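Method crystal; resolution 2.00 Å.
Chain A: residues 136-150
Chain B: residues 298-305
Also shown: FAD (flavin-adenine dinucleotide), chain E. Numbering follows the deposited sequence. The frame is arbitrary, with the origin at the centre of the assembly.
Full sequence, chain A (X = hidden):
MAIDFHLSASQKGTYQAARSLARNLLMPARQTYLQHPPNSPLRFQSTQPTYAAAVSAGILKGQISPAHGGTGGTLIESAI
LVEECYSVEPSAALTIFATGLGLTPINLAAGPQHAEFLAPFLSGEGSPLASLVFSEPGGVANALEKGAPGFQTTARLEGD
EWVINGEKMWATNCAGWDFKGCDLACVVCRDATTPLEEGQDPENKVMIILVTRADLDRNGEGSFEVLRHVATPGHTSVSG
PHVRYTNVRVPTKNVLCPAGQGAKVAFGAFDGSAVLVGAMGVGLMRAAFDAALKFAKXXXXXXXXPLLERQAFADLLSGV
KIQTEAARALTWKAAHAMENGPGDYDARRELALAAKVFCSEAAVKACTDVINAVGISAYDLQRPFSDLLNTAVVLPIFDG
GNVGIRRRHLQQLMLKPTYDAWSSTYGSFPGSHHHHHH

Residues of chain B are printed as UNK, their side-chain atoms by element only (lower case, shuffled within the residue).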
# COMPACT_ATOMS: atom_id res chain seq x y z
N GLU A 136 21.74 -19.19 12.52
CA GLU A 136 21.64 -20.60 12.85
C GLU A 136 20.38 -21.20 12.20
O GLU A 136 19.39 -20.49 11.98
CB GLU A 136 21.58 -20.78 14.38
CG GLU A 136 22.86 -20.37 15.08
CD GLU A 136 22.86 -20.63 16.59
OE1 GLU A 136 21.79 -20.86 17.20
OE2 GLU A 136 23.96 -20.59 17.17
N PRO A 137 20.40 -22.51 11.90
CA PRO A 137 19.29 -23.14 11.18
C PRO A 137 17.93 -22.95 11.87
O PRO A 137 16.90 -22.76 11.20
CB PRO A 137 19.64 -24.63 11.20
CG PRO A 137 21.00 -24.74 11.73
CD PRO A 137 21.42 -23.47 12.34
N GLY A 138 17.93 -23.00 13.21
CA GLY A 138 16.69 -22.87 13.97
C GLY A 138 16.19 -21.45 14.16
O GLY A 138 15.14 -21.23 14.78
N GLY A 139 16.94 -20.47 13.65
CA GLY A 139 16.57 -19.07 13.81
C GLY A 139 17.36 -18.36 14.90
O GLY A 139 17.89 -19.00 15.82
N VAL A 140 17.45 -17.03 14.82
CA VAL A 140 18.16 -16.28 15.86
C VAL A 140 17.47 -14.97 16.30
O VAL A 140 18.04 -14.22 17.09
CB VAL A 140 19.61 -15.96 15.44
CG1 VAL A 140 20.44 -17.25 15.39
CG2 VAL A 140 19.62 -15.25 14.09
N ALA A 141 16.27 -14.69 15.79
CA ALA A 141 15.59 -13.47 16.21
C ALA A 141 15.35 -13.46 17.72
O ALA A 141 15.24 -12.40 18.32
CB ALA A 141 14.27 -13.30 15.46
N ASN A 142 15.29 -14.64 18.33
CA ASN A 142 14.99 -14.76 19.75
C ASN A 142 16.17 -15.32 20.55
O ASN A 142 15.98 -15.89 21.62
CB ASN A 142 13.75 -15.63 19.93
CG ASN A 142 12.59 -15.17 19.05
OD1 ASN A 142 12.19 -15.86 18.11
ND2 ASN A 142 12.08 -13.98 19.34
N ALA A 143 17.38 -15.14 20.03
CA ALA A 143 18.56 -15.67 20.69
C ALA A 143 18.75 -15.08 22.09
O ALA A 143 19.31 -15.74 22.96
CB ALA A 143 19.80 -15.43 19.85
N LEU A 144 18.27 -13.85 22.28
CA LEU A 144 18.46 -13.12 23.55
C LEU A 144 17.22 -13.13 24.44
O LEU A 144 17.20 -12.53 25.51
CB LEU A 144 18.83 -11.67 23.26
CG LEU A 144 20.31 -11.35 23.00
CD1 LEU A 144 20.90 -12.26 21.97
CD2 LEU A 144 20.43 -9.90 22.58
N GLU A 145 16.17 -13.81 23.99
CA GLU A 145 14.89 -13.78 24.69
C GLU A 145 14.92 -14.59 25.98
O GLU A 145 15.33 -15.75 25.99
CB GLU A 145 13.77 -14.29 23.79
CG GLU A 145 12.37 -14.12 24.38
CD GLU A 145 11.27 -14.60 23.43
OE1 GLU A 145 11.47 -15.63 22.76
OE2 GLU A 145 10.21 -13.94 23.36
N LYS A 146 14.49 -13.98 27.07
CA LYS A 146 14.36 -14.71 28.33
C LYS A 146 13.38 -15.86 28.16
O LYS A 146 12.29 -15.69 27.60
CB LYS A 146 13.87 -13.78 29.45
CG LYS A 146 14.95 -12.88 30.03
CD LYS A 146 14.38 -12.03 31.15
CE LYS A 146 15.48 -11.33 31.94
NZ LYS A 146 14.88 -10.36 32.92
N GLY A 147 13.77 -17.04 28.64
CA GLY A 147 12.91 -18.20 28.58
C GLY A 147 13.05 -18.98 27.29
O GLY A 147 12.40 -20.02 27.12
N ALA A 148 13.88 -18.49 26.38
CA ALA A 148 14.13 -19.21 25.13
C ALA A 148 15.40 -20.05 25.27
O ALA A 148 16.17 -19.85 26.22
CB ALA A 148 14.23 -18.23 23.94
N PRO A 149 15.62 -20.99 24.35
CA PRO A 149 16.83 -21.83 24.41
C PRO A 149 18.13 -21.04 24.27
O PRO A 149 19.16 -21.49 24.79
CB PRO A 149 16.67 -22.77 23.21
CG PRO A 149 15.21 -22.79 22.92
CD PRO A 149 14.71 -21.41 23.27
N GLY A 150 18.11 -19.90 23.59
CA GLY A 150 19.34 -19.17 23.33
C GLY A 150 20.07 -19.75 22.12
O GLY A 150 19.58 -20.71 21.52
N UNK B 298 5.09 -25.47 13.25
CA UNK B 298 6.12 -26.47 13.54
C UNK B 298 7.49 -25.87 13.88
O UNK B 298 8.40 -26.61 14.26
c UNK B 298 6.23 -27.45 12.38
c UNK B 298 6.82 -26.85 11.14
o UNK B 298 7.21 -27.41 8.87
o UNK B 298 6.37 -28.98 10.15
c UNK B 298 6.80 -27.82 9.97
N UNK B 299 7.62 -24.55 13.78
CA UNK B 299 8.93 -23.90 13.94
C UNK B 299 8.75 -22.56 14.68
O UNK B 299 8.20 -21.60 14.12
o UNK B 299 11.37 -22.42 13.52
c UNK B 299 9.56 -23.68 12.55
c UNK B 299 11.01 -23.22 12.61
o UNK B 299 11.80 -23.64 11.73
N UNK B 300 9.20 -22.51 15.93
CA UNK B 300 9.04 -21.29 16.73
C UNK B 300 10.25 -20.36 16.63
O UNK B 300 10.38 -19.41 17.41
c UNK B 300 8.69 -21.62 18.19
o UNK B 300 9.59 -22.96 19.97
n UNK B 300 11.02 -22.31 18.37
c UNK B 300 9.81 -22.36 18.92
N UNK B 301 11.13 -20.66 15.69
CA UNK B 301 12.29 -19.83 15.42
C UNK B 301 13.08 -19.57 16.69
O UNK B 301 13.58 -18.46 16.89
c UNK B 301 12.25 -18.77 12.29
c UNK B 301 11.20 -18.64 13.39
n UNK B 301 12.73 -20.14 12.13
n UNK B 301 14.76 -19.54 11.21
n UNK B 301 14.23 -21.76 11.46
c UNK B 301 11.87 -18.50 14.77
c UNK B 301 13.90 -20.48 11.60
N UNK B 302 13.19 -20.59 17.55
CA UNK B 302 14.01 -20.52 18.75
C UNK B 302 13.46 -19.63 19.85
O UNK B 302 14.19 -19.21 20.74
N UNK B 303 12.16 -19.35 19.80
CA UNK B 303 11.54 -18.41 20.73
C UNK B 303 11.05 -19.09 22.00
O UNK B 303 11.02 -20.32 22.09
N UNK B 304 10.67 -18.28 22.98
CA UNK B 304 10.09 -18.77 24.22
C UNK B 304 8.61 -19.10 24.04
O UNK B 304 7.99 -19.70 24.92
c UNK B 304 10.26 -17.73 25.32
N UNK B 305 8.04 -18.67 22.92
CA UNK B 305 6.61 -18.87 22.64
C UNK B 305 6.45 -19.27 21.17
O UNK B 305 7.36 -19.07 20.37
c UNK B 305 5.83 -17.17 24.37
c UNK B 305 6.24 -16.45 22.00
c UNK B 305 5.77 -17.59 22.90
PA FAD E . 14.54 -15.70 12.17
O1A FAD E . 14.91 -16.05 13.54
O2A FAD E . 14.80 -16.66 11.10
O5B FAD E . 12.99 -15.30 12.15
C5B FAD E . 12.15 -15.65 11.05
C4B FAD E . 10.79 -14.93 11.08
O4B FAD E . 10.07 -15.34 12.24
C3B FAD E . 10.96 -13.42 11.21
O3B FAD E . 11.05 -12.82 9.91
C2B FAD E . 9.67 -13.00 11.88
O2B FAD E . 8.65 -12.81 10.91
C1B FAD E . 9.33 -14.20 12.77
N9A FAD E . 9.77 -13.90 14.16
C8A FAD E . 10.68 -14.58 14.85
N7A FAD E . 10.83 -14.03 16.05
C5A FAD E . 10.00 -13.00 16.13
C6A FAD E . 9.70 -12.07 17.11
N6A FAD E . 10.32 -12.11 18.29
N1A FAD E . 8.78 -11.13 16.87
C2A FAD E . 8.16 -11.08 15.70
N3A FAD E . 8.41 -11.95 14.74
C4A FAD E . 9.32 -12.92 14.92
N1 FAD E . 23.86 -14.40 8.65
C2 FAD E . 25.08 -14.22 9.29
O2 FAD E . 25.20 -14.57 10.46
N3 FAD E . 26.15 -13.65 8.62
C4 FAD E . 26.02 -13.26 7.29
O4 FAD E . 26.97 -12.76 6.70
C4X FAD E . 24.80 -13.43 6.65
N5 FAD E . 24.63 -13.04 5.31
C5X FAD E . 23.53 -13.53 4.60
C6 FAD E . 23.50 -13.46 3.21
C7 FAD E . 22.40 -13.96 2.51
C7M FAD E . 22.35 -13.88 0.99
C8 FAD E . 21.35 -14.53 3.20
C8M FAD E . 20.14 -15.08 2.45
C9 FAD E . 21.38 -14.59 4.59
C9A FAD E . 22.47 -14.10 5.28
N10 FAD E . 22.51 -14.17 6.68
C10 FAD E . 23.73 -14.00 7.33
C1' FAD E . 21.28 -14.42 7.47
C2' FAD E . 20.55 -13.10 7.75
O2' FAD E . 21.36 -12.26 8.56
C3' FAD E . 19.18 -13.31 8.43
O3' FAD E . 18.50 -12.07 8.45
C4' FAD E . 19.28 -13.83 9.87
O4' FAD E . 19.50 -15.24 9.88
C5' FAD E . 17.99 -13.53 10.64
O5' FAD E . 16.84 -14.03 9.95
P FAD E . 15.37 -13.60 10.39
O1P FAD E . 15.36 -12.15 10.60
O2P FAD E . 14.41 -14.19 9.45
O3P FAD E . 15.26 -14.30 11.84
O HOH W 1 17.65 -19.68 10.08
O HOH W 2 13.35 -23.00 15.35
O HOH W 3 15.96 -17.32 17.90
O HOH W 4 16.64 -18.68 21.56

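Position 298 carries three side-chain carbons in an unbranched run, the last bonded to two oxygens. That is a carboxylate on a two-methylene arm, so the residue is E298(B); its side chain stays out of reach of chain A.

Position 299 has two side-chain carbons, the second bearing two oxygens: the shorter acid, D299(B). It is the first residue to leave helical phi/psi after a helix. Its CB points toward chain A, yet OD1 comes no nearer than 4.1 Å to G138(A) O; water 2 closes that gap, donating to G138(A) O at 2.6 Å and to D299(B) OD1 at 2.8 Å.

Position 300 has two side-chain carbons, the second carrying one oxygen and one nitrogen. This is a primary amide, N300(B), and it makes little contact with chain A.

Position 301 shows three carbons, a nitrogen, then a carbon holding two more nitrogens. A guanidinium identifies R301(B). Its NH2 donates to P137(A) O (2.9 Å, 152°) and its NH1 to FAD O2A (2.9 Å, 155°), both acceptors lying near the plane of the group. One face is covered by G139(A), whose CA is 3.2 Å from R301(B) NH1; an ideal CB on that glycine would come within 3.0 Å of the same nitrogen, a clash. D299(B) steadies the arm through a salt bridge, R301(B) NE to D299(B) OD1 at 3.0 Å, with a further hydrogen bond from R301(B) NH2 to D299(B) OD2 at 3.1 Å.

Position 302 has no side-chain atoms, hence G302(B); its phi of 72° favours glycine. Its O lies 3.3 Å from A148(A) CB and accepts from water 4 at 2.6 Å.

Position 303 also lacks a side chain and is G303(B). Its N donates to N300(B) O at 3.0 Å, within a type I' turn. N142(A) CB packs 3.6 Å from G303(B) CA.

Position 304 has a single side-chain carbon, giving A304(B). Its N donates to E145(A) OE1 (2.8 Å, 164°), and its CB meets A148(A) CB at 4.2 Å.

Position 305 has one carbon branching to two others, three in all: V305(B), with no direct contact to chain A within 4.5 Å.

The contact, burying 506 Å², joins two loop segments through two direct hydrogen bonds and bridging waters. FAD ties them further: A141(A) N donates to FAD O1A at 3.0 Å, while R301(B) holds O2A of the same phosphate. The turn brings backbone close to chain A, and E145(A) secures the segment beyond it.

Chain B (298-305) EDNRGGAV
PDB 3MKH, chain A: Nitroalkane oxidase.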